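Long-range contact in beta-N-acetylhexosaminidase (PDB 4PYS), which probably hydrolyses terminal N-acetylhexosamine residues from glycans, as a family 20 glycoside hydrolase: residues A[124-136]-A[457-469]. Residues are numbered along the deposited sequence; the frame is centred on the assembly and turned at random. Where two conformers were deposited one is given.
Sequences ITDFPRVKWRSFM and LAEQMWHSGNPEN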
# COMPACT_ATOMS: atom_id res chain seq x y z
N ILE A 124 3.02 25.22 9.81
CA ILE A 124 3.15 24.23 8.75
C ILE A 124 1.78 24.09 8.10
O ILE A 124 0.78 23.91 8.80
CB ILE A 124 3.55 22.87 9.33
CG1 ILE A 124 4.92 22.97 10.01
CG2 ILE A 124 3.58 21.81 8.24
CD1 ILE A 124 5.23 21.76 10.89
N THR A 125 1.74 24.20 6.77
CA THR A 125 0.51 24.00 6.02
C THR A 125 0.82 22.94 4.98
O THR A 125 1.81 23.07 4.24
CB THR A 125 0.07 25.29 5.30
OG1 THR A 125 0.05 26.37 6.24
CG2 THR A 125 -1.32 25.11 4.71
N ASP A 126 0.01 21.89 4.91
CA ASP A 126 0.47 20.69 4.21
C ASP A 126 -0.71 19.87 3.68
O ASP A 126 -1.78 19.81 4.30
CB ASP A 126 1.33 19.87 5.18
CG ASP A 126 2.23 18.88 4.49
OD1 ASP A 126 2.48 19.03 3.27
OD2 ASP A 126 2.73 17.96 5.20
N PHE A 127 -0.52 19.26 2.51
CA PHE A 127 -1.54 18.42 1.89
C PHE A 127 -0.88 17.61 0.77
O PHE A 127 0.14 18.05 0.20
CB PHE A 127 -2.70 19.27 1.35
CG PHE A 127 -2.26 20.49 0.60
CD1 PHE A 127 -1.92 20.41 -0.75
CD2 PHE A 127 -2.19 21.72 1.24
CE1 PHE A 127 -1.52 21.55 -1.44
CE2 PHE A 127 -1.78 22.86 0.56
CZ PHE A 127 -1.45 22.77 -0.78
N PRO A 128 -1.47 16.45 0.42
CA PRO A 128 -0.79 15.53 -0.52
C PRO A 128 -0.90 15.92 -1.98
O PRO A 128 -1.94 16.45 -2.43
CB PRO A 128 -1.52 14.20 -0.30
CG PRO A 128 -2.92 14.62 0.14
CD PRO A 128 -2.66 15.82 1.02
N ARG A 129 0.17 15.65 -2.72
CA ARG A 129 0.19 15.91 -4.14
C ARG A 129 -0.81 15.04 -4.89
O ARG A 129 -1.50 15.54 -5.80
CB ARG A 129 1.60 15.71 -4.71
CG ARG A 129 1.70 16.15 -6.15
CD ARG A 129 3.09 15.86 -6.74
NE ARG A 129 3.36 14.42 -6.80
CZ ARG A 129 2.97 13.64 -7.80
NH1 ARG A 129 3.27 12.35 -7.78
NH2 ARG A 129 2.28 14.15 -8.82
N VAL A 130 -0.89 13.76 -4.53
CA VAL A 130 -1.81 12.84 -5.19
C VAL A 130 -2.69 12.09 -4.20
O VAL A 130 -2.33 11.93 -3.04
CB VAL A 130 -1.09 11.82 -6.12
CG1 VAL A 130 -0.27 12.56 -7.17
CG2 VAL A 130 -0.22 10.85 -5.32
N LYS A 131 -3.84 11.61 -4.70
CA LYS A 131 -4.89 11.05 -3.84
C LYS A 131 -4.64 9.60 -3.47
O LYS A 131 -5.16 9.11 -2.45
CB LYS A 131 -6.25 11.14 -4.55
CG LYS A 131 -6.68 12.56 -4.89
CD LYS A 131 -8.03 12.55 -5.63
N TRP A 132 -3.88 8.89 -4.29
CA TRP A 132 -3.59 7.49 -4.02
C TRP A 132 -2.10 7.34 -3.72
O TRP A 132 -1.26 7.64 -4.57
CB TRP A 132 -3.94 6.61 -5.24
CG TRP A 132 -3.61 5.16 -4.99
CD1 TRP A 132 -2.37 4.58 -5.00
CD2 TRP A 132 -4.54 4.11 -4.68
NE1 TRP A 132 -2.47 3.24 -4.71
CE2 TRP A 132 -3.79 2.93 -4.51
CE3 TRP A 132 -5.93 4.06 -4.53
CZ2 TRP A 132 -4.40 1.70 -4.19
CZ3 TRP A 132 -6.52 2.85 -4.21
CH2 TRP A 132 -5.76 1.69 -4.04
N ARG A 133 -1.79 6.86 -2.52
CA ARG A 133 -0.40 6.72 -2.05
C ARG A 133 -0.31 5.40 -1.31
O ARG A 133 -0.76 5.30 -0.17
CB ARG A 133 -0.03 7.90 -1.12
CG ARG A 133 -0.26 9.28 -1.79
CD ARG A 133 0.10 10.48 -0.88
NE ARG A 133 -0.57 10.38 0.41
CZ ARG A 133 -1.86 10.64 0.64
NH1 ARG A 133 -2.67 11.03 -0.35
NH2 ARG A 133 -2.35 10.50 1.87
N SER A 134 0.24 4.36 -1.95
CA SER A 134 0.15 3.01 -1.35
C SER A 134 1.47 2.28 -1.26
O SER A 134 2.42 2.56 -2.00
CB SER A 134 -0.83 2.11 -2.11
OG SER A 134 -0.35 1.83 -3.41
N PHE A 135 1.51 1.32 -0.33
CA PHE A 135 2.62 0.38 -0.23
C PHE A 135 2.00 -1.00 -0.26
O PHE A 135 1.01 -1.25 0.43
CB PHE A 135 3.36 0.54 1.10
CG PHE A 135 4.37 -0.54 1.36
CD1 PHE A 135 5.53 -0.60 0.60
CD2 PHE A 135 4.16 -1.49 2.35
CE1 PHE A 135 6.49 -1.59 0.82
CE2 PHE A 135 5.12 -2.50 2.58
CZ PHE A 135 6.27 -2.55 1.81
N MSE A 136 2.57 -1.89 -1.07
CA MSE A 136 2.10 -3.27 -1.16
C MSE A 136 3.09 -4.25 -0.56
O MSE A 136 4.29 -4.16 -0.83
CB MSE A 136 1.89 -3.66 -2.63
CG MSE A 136 1.19 -5.03 -2.76
SE MSE A 136 1.71 -5.98 -4.37
CE MSE A 136 3.36 -6.74 -3.72
N LEU A 457 10.01 7.48 -2.81
CA LEU A 457 8.65 7.23 -3.29
C LEU A 457 7.63 8.02 -2.46
O LEU A 457 6.73 8.64 -3.02
CB LEU A 457 8.33 5.72 -3.26
CG LEU A 457 9.18 4.93 -4.26
CD1 LEU A 457 9.02 3.42 -4.08
CD2 LEU A 457 8.85 5.35 -5.70
N ALA A 458 7.78 8.02 -1.14
CA ALA A 458 6.88 8.80 -0.28
C ALA A 458 6.96 10.27 -0.58
O ALA A 458 5.95 10.98 -0.53
CB ALA A 458 7.18 8.55 1.20
N GLU A 459 8.16 10.76 -0.87
CA GLU A 459 8.33 12.18 -1.21
C GLU A 459 7.60 12.50 -2.52
O GLU A 459 6.91 13.52 -2.64
CB GLU A 459 9.83 12.47 -1.36
CG GLU A 459 10.18 13.93 -1.62
CD GLU A 459 10.17 14.77 -0.36
OE1 GLU A 459 9.79 14.25 0.71
OE2 GLU A 459 10.54 15.96 -0.43
N GLN A 460 7.75 11.63 -3.51
CA GLN A 460 7.08 11.84 -4.80
C GLN A 460 5.57 11.78 -4.67
O GLN A 460 4.84 12.51 -5.35
CB GLN A 460 7.59 10.78 -5.79
CG GLN A 460 9.03 11.10 -6.26
CD GLN A 460 9.66 9.99 -7.06
OE1 GLN A 460 9.16 8.87 -7.10
NE2 GLN A 460 10.79 10.29 -7.68
N MSE A 461 5.08 10.92 -3.77
CA MSE A 461 3.64 10.80 -3.55
C MSE A 461 3.06 12.02 -2.85
O MSE A 461 1.98 12.49 -3.19
CB MSE A 461 3.35 9.58 -2.69
CG MSE A 461 3.58 8.24 -3.39
SE MSE A 461 3.50 6.83 -2.06
CE MSE A 461 4.10 5.35 -3.20
N TRP A 462 3.76 12.50 -1.82
CA TRP A 462 3.18 13.53 -0.96
C TRP A 462 3.58 14.97 -1.31
O TRP A 462 2.72 15.86 -1.43
CB TRP A 462 3.53 13.24 0.52
CG TRP A 462 2.98 14.33 1.41
CD1 TRP A 462 3.55 15.55 1.68
CD2 TRP A 462 1.74 14.30 2.12
NE1 TRP A 462 2.73 16.28 2.51
CE2 TRP A 462 1.61 15.53 2.80
CE3 TRP A 462 0.72 13.35 2.26
CZ2 TRP A 462 0.51 15.84 3.61
CZ3 TRP A 462 -0.37 13.65 3.07
CH2 TRP A 462 -0.48 14.88 3.73
N HIS A 463 4.88 15.21 -1.44
CA HIS A 463 5.39 16.57 -1.58
C HIS A 463 4.91 17.22 -2.88
O HIS A 463 4.85 16.56 -3.92
CB HIS A 463 6.93 16.54 -1.53
CG HIS A 463 7.58 17.89 -1.70
ND1 HIS A 463 8.59 18.10 -2.61
CD2 HIS A 463 7.37 19.07 -1.08
CE1 HIS A 463 8.98 19.36 -2.55
NE2 HIS A 463 8.26 19.98 -1.63
N SER A 464 4.54 18.49 -2.80
CA SER A 464 4.17 19.29 -3.97
C SER A 464 5.30 19.25 -5.00
O SER A 464 6.47 19.06 -4.65
CB SER A 464 3.90 20.74 -3.55
OG SER A 464 3.01 20.83 -2.44
N GLY A 465 4.96 19.46 -6.27
CA GLY A 465 5.96 19.46 -7.32
C GLY A 465 6.77 20.75 -7.35
O GLY A 465 6.71 21.49 -8.34
N ASN A 466 7.47 21.03 -6.25
CA ASN A 466 8.37 22.18 -6.12
C ASN A 466 9.80 21.69 -6.23
O ASN A 466 10.08 20.53 -5.95
CB ASN A 466 8.21 22.86 -4.75
CG ASN A 466 6.85 23.48 -4.55
OD1 ASN A 466 6.20 23.91 -5.50
ND2 ASN A 466 6.42 23.53 -3.29
N PRO A 467 10.73 22.57 -6.64
CA PRO A 467 12.11 22.12 -6.81
C PRO A 467 12.74 21.56 -5.53
O PRO A 467 12.63 22.15 -4.46
CB PRO A 467 12.83 23.40 -7.24
CG PRO A 467 11.79 24.19 -7.95
CD PRO A 467 10.51 23.92 -7.17
N GLU A 468 13.41 20.42 -5.69
CA GLU A 468 14.19 19.80 -4.63
C GLU A 468 15.16 18.83 -5.30
O GLU A 468 14.74 17.79 -5.80
CB GLU A 468 13.28 19.03 -3.67
CG GLU A 468 14.07 18.39 -2.51
CD GLU A 468 13.19 17.51 -1.64
OE1 GLU A 468 12.03 17.25 -2.03
OE2 GLU A 468 13.67 17.05 -0.58
N ASN A 469 16.44 19.16 -5.32
CA ASN A 469 17.38 18.31 -6.05
C ASN A 469 17.81 17.11 -5.21
O ASN A 469 17.44 17.01 -4.03
CB ASN A 469 18.57 19.10 -6.62
CG ASN A 469 19.38 19.80 -5.54
OD1 ASN A 469 19.56 19.27 -4.44
ND2 ASN A 469 19.87 21.00 -5.83
O HOH W 1 3.28 18.69 0.29
O HOH W 2 1.10 18.75 -2.33
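Pro128 and Trp462 bring the two backbones to within 4.5 Å, CA to CA, where the linker between two strands passes the C-terminal end of helix 453-462; strand 132-136 then runs nearly antiparallel to helix 457-462, at 161°. At that helix end, Arg129 N donates to Trp462 O, and Val130 N makes a weak bond to Met461 O.

Arg129 uses its side chain on the same helix end. Its chain bends at chi3 (64°) so that NE (2.8 Å) and NH1 (2.9 Å) both reach Gln460 O. That oxygen lies almost in the guanidinium plane; NE meets it nearly head-on, in line with the carbonyl bond, whereas NH1 comes from above the carbonyl plane. Val130 CG1 lies over the rim of one guanidinium face.

Trp462 chi1 (178°) sets CG opposite the backbone N, which puts the indole against Pro128 and Asp126. Pro128 CB sits over the six-membered ring in a CH-pi contact, 3.9 Å from its centroid. At the ring edge, NE1 donates to Asp126 OD1 (2.9 Å), on the syn side but well out of the carboxylate plane, while the oxygen lies close to the indole plane; Gly16 N also bonds to this oxygen. The linker joins strand 117-126 of the N-terminal sheet to strand 132-138, the first strand of the TIM-barrel-type catalytic domain, so the last part of helix 453-462 is packed against the junction between the domains.

Arg133 rises from that first barrel strand. The indole edge at CE3 points at a face of its guanidinium, Arg133 NE 3.7 Å from Trp462 CE3, the two planes nearly perpendicular. Its NH1 bonds to Val130 O and forms a salt bridge with Glu78, while NE donates to Lys160 O. The aliphatic part of the arginine lies against selenomethionine Met461, Arg133 CG to Met461 CB 3.7 Å, and the extended Met461 chain carries CE on to Ser134 O.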